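Local coordinates for protein undecaprenyl pyrophosphate synthase (PDB 3UGS) that probably catalyses the condensation of isopentenyl diphosphate with allylic diphosphates, working as a magnesium-dependent homodimer that builds polyprenyl chains such as undecaprenyl diphosphate, at residues F57-E62 / D69-I74; E62-P67 / A131-A136. One frame throughout, in Å; residues are numbered along the deposited sequence.

Overall arrangement
Both interactions lie at the C-terminal end of strand 53-60, on the same side of the chain's centre, with their own centres about 6 Å apart. They share Glu-62, where the strand has run out into the loop toward helix 68-88. Interaction 1 joins the strand to that helix beside the bound (2Z,6Z)-farnesyl monophosphate; interaction 2 ties the loop to strand 126-134, the strand's neighbour in the parallel sheet. Between the two contacts the sheet itself is continuous: Phe-59 O lies 2.9 Å from Tyr-134 N and Ala-58 N 3.0 Å from Ala-131 O. The ligand touches both Ala-58 and Asn-63, whereas the side chain of Ser-133 stands about 10 Å from it.

Interaction 1. Residues F57-E62 / D69-I74; sequences FAFSTE and DEIDFI. With FFT ((2Z,6Z)-3,7,11-trimethyldodeca-2,6,10-trien-1-yl dihydrogen phosphate), chain C.
Phe-59, Ile-71 and Ile-74 pack in the seam between strand 57-60 and helix 69-74, beside the prenyl pocket to which Phe-57, Ala-58 and Ile-74 contribute. The two segments belong to a beta-alpha unit, strand 53-60 followed by helix 68-88, and run roughly antiparallel, at 146°, with axes 10.3 Å apart at their nearest. Phe-59 spans much of that gap: with CG anti to the backbone N (chi1 -166°), its ring extends to the helix. Ile-71 meets the ring edge near its plane, CG1 lying 4.1 Å from Phe-59 CE1. Ile-74 crosses the Phe-59 side chain at about a right angle and touches it with its branch methyl, CG2 lying 4.1 Å from Phe-59 CD1. The side-chain contacts are apolar, and no hydrogen bond crosses the seam.

The ligand's isoprenoid chain touches both segments. Its methyl C12 sits over the centre of the Phe-57 ring, 3.6 Å above the plane, a CH-pi contact; Phe-184 stacks with the same ring. Further along, Ala-58 O lies 3.6 Å from ligand C5, and Ile-74 O lies 3.7 Å from ligand C at the chain's far end. Gly-16, Arg-174, Arg-180 and Ser-182 hydrogen-bond the ligand, completing a site that is hydrogen-bonded at the phosphate and in van der Waals contact along the tail, with backbone carbonyls as well as side chains. Because the tail contacts are van der Waals ones, they follow its shape without directional bonds, consistent with an enzyme whose pocket must hold a prenyl chain as it lengthens.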
loop_
_atom_site.group_PDB
_atom_site.type_symbol
_atom_site.label_atom_id
_atom_site.label_comp_id
_atom_site.label_asym_id
_atom_site.label_seq_id
_atom_site.Cartn_x
_atom_site.Cartn_y
_atom_site.Cartn_z
ATOM N N PHE A 57 -7.160 -9.290 -9.053
ATOM C CA PHE A 57 -6.614 -10.119 -7.991
ATOM C C PHE A 57 -7.402 -11.399 -7.855
ATOM O O PHE A 57 -8.493 -11.415 -7.353
ATOM C CB PHE A 57 -6.602 -9.401 -6.624
ATOM C CG PHE A 57 -5.496 -9.865 -5.693
ATOM C CD1 PHE A 57 -4.716 -10.979 -5.989
ATOM C CD2 PHE A 57 -5.227 -9.177 -4.531
ATOM C CE1 PHE A 57 -3.689 -11.369 -5.134
ATOM C CE2 PHE A 57 -4.207 -9.564 -3.689
ATOM C CZ PHE A 57 -3.447 -10.657 -3.986
ATOM N N ALA A 58 -6.789 -12.490 -8.255
ATOM C CA ALA A 58 -7.475 -13.803 -8.228
ATOM C C ALA A 58 -7.168 -14.611 -6.974
ATOM O O ALA A 58 -8.061 -15.026 -6.253
ATOM C CB ALA A 58 -7.117 -14.606 -9.469
ATOM N N PHE A 59 -5.876 -14.828 -6.761
ATOM C CA PHE A 59 -5.355 -15.688 -5.686
ATOM C C PHE A 59 -3.967 -15.186 -5.210
ATOM O O PHE A 59 -3.039 -14.885 -6.003
ATOM C CB PHE A 59 -5.234 -17.155 -6.160
ATOM C CG PHE A 59 -5.023 -18.169 -5.040
ATOM C CD1 PHE A 59 -6.092 -18.768 -4.413
ATOM C CD2 PHE A 59 -3.746 -18.534 -4.637
ATOM C CE1 PHE A 59 -5.903 -19.722 -3.402
ATOM C CE2 PHE A 59 -3.536 -19.463 -3.623
ATOM C CZ PHE A 59 -4.617 -20.047 -2.989
ATOM N N SER A 60 -3.824 -15.128 -3.905
ATOM C CA SER A 60 -2.599 -14.605 -3.332
ATOM C C SER A 60 -1.747 -15.653 -2.675
ATOM O O SER A 60 -2.162 -16.789 -2.528
ATOM C CB SER A 60 -2.911 -13.522 -2.301
ATOM O OG SER A 60 -3.572 -14.090 -1.191
ATOM N N THR A 61 -0.549 -15.247 -2.266
ATOM C CA THR A 61 0.380 -16.169 -1.588
ATOM C C THR A 61 -0.187 -16.648 -0.237
ATOM O O THR A 61 -0.072 -17.804 0.132
ATOM C CB THR A 61 1.797 -15.593 -1.412
ATOM O OG1 THR A 61 1.729 -14.227 -0.936
ATOM C CG2 THR A 61 2.574 -15.697 -2.760
ATOM N N GLU A 62 -0.830 -15.742 0.469
ATOM C CA GLU A 62 -1.484 -16.063 1.791
ATOM C C GLU A 62 -2.733 -16.966 1.662
ATOM O O GLU A 62 -3.045 -17.754 2.551
ATOM C CB GLU A 62 -1.888 -14.804 2.558
ATOM C CG GLU A 62 -0.720 -13.988 3.060
ATOM C CD GLU A 62 -0.045 -13.248 1.898
ATOM O OE1 GLU A 62 1.168 -13.485 1.674
ATOM O OE2 GLU A 62 -0.763 -12.469 1.180
ATOM N N ASP A 69 -10.760 -27.022 0.483
ATOM C CA ASP A 69 -12.055 -26.957 -0.260
ATOM C C ASP A 69 -12.283 -25.575 -0.935
ATOM O O ASP A 69 -12.796 -25.469 -2.049
ATOM C CB ASP A 69 -13.266 -27.296 0.625
ATOM C CG ASP A 69 -13.297 -28.802 1.073
ATOM O OD1 ASP A 69 -12.512 -29.679 0.550
ATOM O OD2 ASP A 69 -14.117 -29.089 1.990
ATOM N N GLU A 70 -11.851 -24.524 -0.253
ATOM C CA GLU A 70 -12.032 -23.147 -0.767
ATOM C C GLU A 70 -11.101 -22.876 -1.928
ATOM O O GLU A 70 -11.463 -22.288 -2.932
ATOM C CB GLU A 70 -11.811 -22.099 0.300
ATOM C CG GLU A 70 -12.866 -22.122 1.376
ATOM C CD GLU A 70 -12.749 -20.972 2.340
ATOM O OE1 GLU A 70 -11.739 -20.238 2.283
ATOM O OE2 GLU A 70 -13.670 -20.806 3.168
ATOM N N ILE A 71 -9.873 -23.321 -1.749
ATOM C CA ILE A 71 -8.839 -23.229 -2.809
ATOM C C ILE A 71 -9.321 -23.940 -4.071
ATOM O O ILE A 71 -9.211 -23.455 -5.205
ATOM C CB ILE A 71 -7.483 -23.806 -2.360
ATOM C CG1 ILE A 71 -7.010 -22.992 -1.153
ATOM C CG2 ILE A 71 -6.483 -23.803 -3.530
ATOM C CD1 ILE A 71 -5.731 -23.478 -0.524
ATOM N N ASP A 72 -9.847 -25.120 -3.821
ATOM C CA ASP A 72 -10.391 -26.015 -4.894
ATOM C C ASP A 72 -11.411 -25.306 -5.786
ATOM O O ASP A 72 -11.309 -25.298 -7.000
ATOM C CB ASP A 72 -11.017 -27.280 -4.311
ATOM C CG ASP A 72 -9.969 -28.297 -3.883
ATOM O OD1 ASP A 72 -8.756 -28.075 -4.177
ATOM O OD2 ASP A 72 -10.365 -29.310 -3.251
ATOM N N PHE A 73 -12.338 -24.653 -5.118
ATOM C CA PHE A 73 -13.471 -23.959 -5.771
ATOM C C PHE A 73 -13.022 -22.753 -6.616
ATOM O O PHE A 73 -13.517 -22.506 -7.706
ATOM C CB PHE A 73 -14.518 -23.524 -4.712
ATOM C CG PHE A 73 -15.574 -22.601 -5.238
ATOM C CD1 PHE A 73 -16.584 -23.079 -6.059
ATOM C CD2 PHE A 73 -15.532 -21.257 -4.942
ATOM C CE1 PHE A 73 -17.546 -22.228 -6.568
ATOM C CE2 PHE A 73 -16.500 -20.395 -5.437
ATOM C CZ PHE A 73 -17.512 -20.889 -6.248
ATOM N N ILE A 74 -12.090 -22.008 -6.051
ATOM C CA ILE A 74 -11.474 -20.839 -6.687
ATOM C C ILE A 74 -10.738 -21.184 -7.978
ATOM O O ILE A 74 -10.873 -20.508 -8.970
ATOM C CB ILE A 74 -10.523 -20.136 -5.716
ATOM C CG1 ILE A 74 -11.328 -19.492 -4.609
ATOM C CG2 ILE A 74 -9.696 -19.053 -6.428
ATOM C CD1 ILE A 74 -10.493 -19.208 -3.377
HETATM O O3 FFT C . -8.918 -8.291 1.639
HETATM P P FFT C . -9.714 -9.538 1.359
HETATM O O1 FFT C . -11.004 -9.266 0.647
HETATM O O2 FFT C . -9.774 -10.427 2.588
HETATM O O FFT C . -8.897 -10.431 0.281
HETATM C C14 FFT C . -8.791 -10.017 -1.098
HETATM C C13 FFT C . -7.813 -10.888 -1.855
HETATM C C11 FFT C . -8.145 -11.557 -2.954
HETATM C C12 FFT C . -7.147 -12.402 -3.649
HETATM C C10 FFT C . -9.501 -11.412 -3.590
HETATM C C9 FFT C . -10.191 -12.733 -3.768
HETATM C C8 FFT C . -11.651 -12.503 -4.108
HETATM C C6 FFT C . -12.163 -12.848 -5.306
HETATM C C7 FFT C . -13.623 -12.644 -5.634
HETATM C C5 FFT C . -11.260 -13.459 -6.342
HETATM C C4 FFT C . -12.125 -14.388 -7.162
HETATM C C3 FFT C . -11.305 -15.335 -8.004
HETATM C C1 FFT C . -11.897 -15.970 -9.045
HETATM C C2 FFT C . -13.365 -15.731 -9.362
HETATM C C FFT C . -11.067 -16.914 -9.889
#

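Interaction 2. Residues E62-P67 / A131-A136; sequences ENWKRP and AISYGA
A single side-chain hydrogen bond makes this contact: Trp-64, in the loop between strand 53-60 and helix 68-88, donates its indole N-H to Ser-133, at the C-terminal end of the neighbouring strand 126-134. NE1 of Trp-64 stands 3.1 Å from OG of Ser-133. The bond is nearly straight (164° at the hydrogen), and the hydroxyl lies 1° out of the indole plane, at the ring edge. Beside it, Ser-133 CB packs 3.8 Å from Trp-64 NE1 and 4.1 Å from Trp-64 CZ2, filling in along the same rim.

Ser-133 occupies a corner of the chain, with backbone angles in the left-handed helical region; its OG is anti to the backbone N (chi1 176°) and also hydrogen-bonds Asp-101 O. The buried hydroxyl thus has two partners: it accepts from the indole N-H and bonds a backbone carbonyl. The indole is held further by a cation-pi contact with Arg-104 and an edge-to-face meeting with Phe-59.

On the loop side, residues 63-65 form a short 3-10 turn, in which Lys-65 N bonds to Glu-62 O at 2.9 Å and Arg-66 N to Asn-63 O at 3.0 Å. From the turn, the far end of the Trp-64 indole reaches Ser-133, while Asn-63, the probable proton acceptor, bonds through ND2 to Gly-224 O of the second subunit. Arg-66 reaches Gly-16 O and Glu-70 instead. Loops at the C-terminal ends of parallel strands commonly carry active-site residues in alpha/beta folds; this one is tied to the neighbouring strand through Trp-64 and bears probable substrate-binding positions.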
loop_
_atom_site.group_PDB
_atom_site.type_symbol
_atom_site.label_atom_id
_atom_site.label_comp_id
_atom_site.label_asym_id
_atom_site.label_seq_id
_atom_site.Cartn_x
_atom_site.Cartn_y
_atom_site.Cartn_z
ATOM N N GLU A 62 -0.830 -15.742 0.469
ATOM C CA GLU A 62 -1.484 -16.063 1.791
ATOM C C GLU A 62 -2.733 -16.966 1.662
ATOM O O GLU A 62 -3.045 -17.754 2.551
ATOM C CB GLU A 62 -1.888 -14.804 2.558
ATOM C CG GLU A 62 -0.720 -13.988 3.060
ATOM C CD GLU A 62 -0.045 -13.248 1.898
ATOM O OE1 GLU A 62 1.168 -13.485 1.674
ATOM O OE2 GLU A 62 -0.763 -12.469 1.180
ATOM N N ASN A 63 -3.414 -16.826 0.534
ATOM C CA ASN A 63 -4.603 -17.642 0.196
ATOM C C ASN A 63 -4.312 -19.149 0.255
ATOM O O ASN A 63 -5.220 -19.985 0.372
ATOM C CB ASN A 63 -5.183 -17.310 -1.182
ATOM C CG ASN A 63 -5.919 -15.963 -1.218
ATOM O OD1 ASN A 63 -6.087 -15.364 -2.293
ATOM N ND2 ASN A 63 -6.353 -15.492 -0.080
ATOM N N TRP A 64 -3.032 -19.488 0.177
ATOM C CA TRP A 64 -2.604 -20.915 0.284
ATOM C C TRP A 64 -2.889 -21.519 1.638
ATOM O O TRP A 64 -2.814 -22.717 1.827
ATOM C CB TRP A 64 -1.142 -21.078 -0.042
ATOM C CG TRP A 64 -0.845 -20.905 -1.502
ATOM C CD1 TRP A 64 -0.117 -19.887 -2.126
ATOM C CD2 TRP A 64 -1.281 -21.780 -2.573
ATOM N NE1 TRP A 64 -0.079 -20.079 -3.478
ATOM C CE2 TRP A 64 -0.743 -21.212 -3.812
ATOM C CE3 TRP A 64 -2.012 -22.943 -2.629
ATOM C CZ2 TRP A 64 -0.957 -21.816 -5.046
ATOM C CZ3 TRP A 64 -2.212 -23.534 -3.862
ATOM C CH2 TRP A 64 -1.714 -22.977 -5.051
ATOM N N LYS A 65 -3.199 -20.679 2.601
ATOM C CA LYS A 65 -3.485 -21.158 3.970
ATOM C C LYS A 65 -4.978 -21.313 4.194
ATOM O O LYS A 65 -5.447 -21.714 5.269
ATOM C CB LYS A 65 -2.903 -20.247 5.032
ATOM C CG LYS A 65 -1.383 -20.360 5.164
ATOM C CD LYS A 65 -0.731 -18.990 5.008
ATOM N N ARG A 66 -5.721 -20.983 3.154
ATOM C CA ARG A 66 -7.168 -21.251 3.112
ATOM C C ARG A 66 -7.454 -22.752 3.136
ATOM O O ARG A 66 -6.677 -23.545 2.612
ATOM C CB ARG A 66 -7.798 -20.733 1.821
ATOM C CG ARG A 66 -8.233 -19.273 1.829
ATOM C CD ARG A 66 -8.841 -19.017 0.460
ATOM N NE ARG A 66 -9.168 -17.641 0.183
ATOM C CZ ARG A 66 -10.346 -17.088 0.414
ATOM N NH1 ARG A 66 -11.331 -17.796 0.956
ATOM N NH2 ARG A 66 -10.539 -15.809 0.105
ATOM N N PRO A 67 -8.600 -23.144 3.697
ATOM C CA PRO A 67 -9.033 -24.539 3.617
ATOM C C PRO A 67 -8.960 -25.058 2.189
ATOM O O PRO A 67 -9.239 -24.352 1.234
ATOM C CB PRO A 67 -10.480 -24.484 4.075
ATOM C CG PRO A 67 -10.577 -23.255 4.922
ATOM C CD PRO A 67 -9.580 -22.282 4.384
ATOM N N ALA A 131 -3.342 -11.468 -11.321
ATOM C CA ALA A 131 -2.525 -11.831 -10.157
ATOM C C ALA A 131 -2.941 -13.151 -9.524
ATOM O O ALA A 131 -3.966 -13.266 -8.869
ATOM C CB ALA A 131 -2.545 -10.716 -9.129
ATOM N N ILE A 132 -2.109 -14.153 -9.734
ATOM C CA ILE A 132 -2.403 -15.554 -9.295
ATOM C C ILE A 132 -1.253 -16.162 -8.537
ATOM O O ILE A 132 -0.130 -16.195 -9.031
ATOM C CB ILE A 132 -2.679 -16.533 -10.451
ATOM C CG1 ILE A 132 -3.534 -15.875 -11.493
ATOM C CG2 ILE A 132 -3.355 -17.795 -9.942
ATOM C CD1 ILE A 132 -3.522 -16.652 -12.808
ATOM N N SER A 133 -1.570 -16.686 -7.361
ATOM C CA SER A 133 -0.536 -17.066 -6.400
ATOM C C SER A 133 0.461 -15.897 -6.315
ATOM O O SER A 133 1.657 -16.035 -6.433
ATOM C CB SER A 133 0.204 -18.332 -6.833
ATOM O OG SER A 133 1.254 -18.602 -5.901
ATOM N N TYR A 134 -0.105 -14.731 -6.173
ATOM C CA TYR A 134 0.649 -13.483 -6.174
ATOM C C TYR A 134 0.616 -12.787 -4.823
ATOM O O TYR A 134 -0.388 -12.695 -4.158
ATOM C CB TYR A 134 0.136 -12.522 -7.242
ATOM C CG TYR A 134 0.626 -11.128 -7.057
ATOM C CD1 TYR A 134 1.697 -10.641 -7.804
ATOM C CD2 TYR A 134 0.063 -10.306 -6.099
ATOM C CE1 TYR A 134 2.173 -9.351 -7.617
ATOM C CE2 TYR A 134 0.534 -9.040 -5.898
ATOM C CZ TYR A 134 1.584 -8.555 -6.654
ATOM O OH TYR A 134 2.042 -7.256 -6.433
ATOM N N GLY A 135 1.754 -12.263 -4.444
ATOM C CA GLY A 135 1.832 -11.367 -3.306
ATOM C C GLY A 135 2.815 -10.257 -3.587
ATOM O O GLY A 135 3.821 -10.480 -4.277
ATOM N N ALA A 136 2.530 -9.075 -3.042
ATOM C CA ALA A 136 3.337 -7.854 -3.339
ATOM C C ALA A 136 4.704 -7.996 -2.740
ATOM O O ALA A 136 5.708 -7.658 -3.332
ATOM C CB ALA A 136 2.676 -6.582 -2.822
#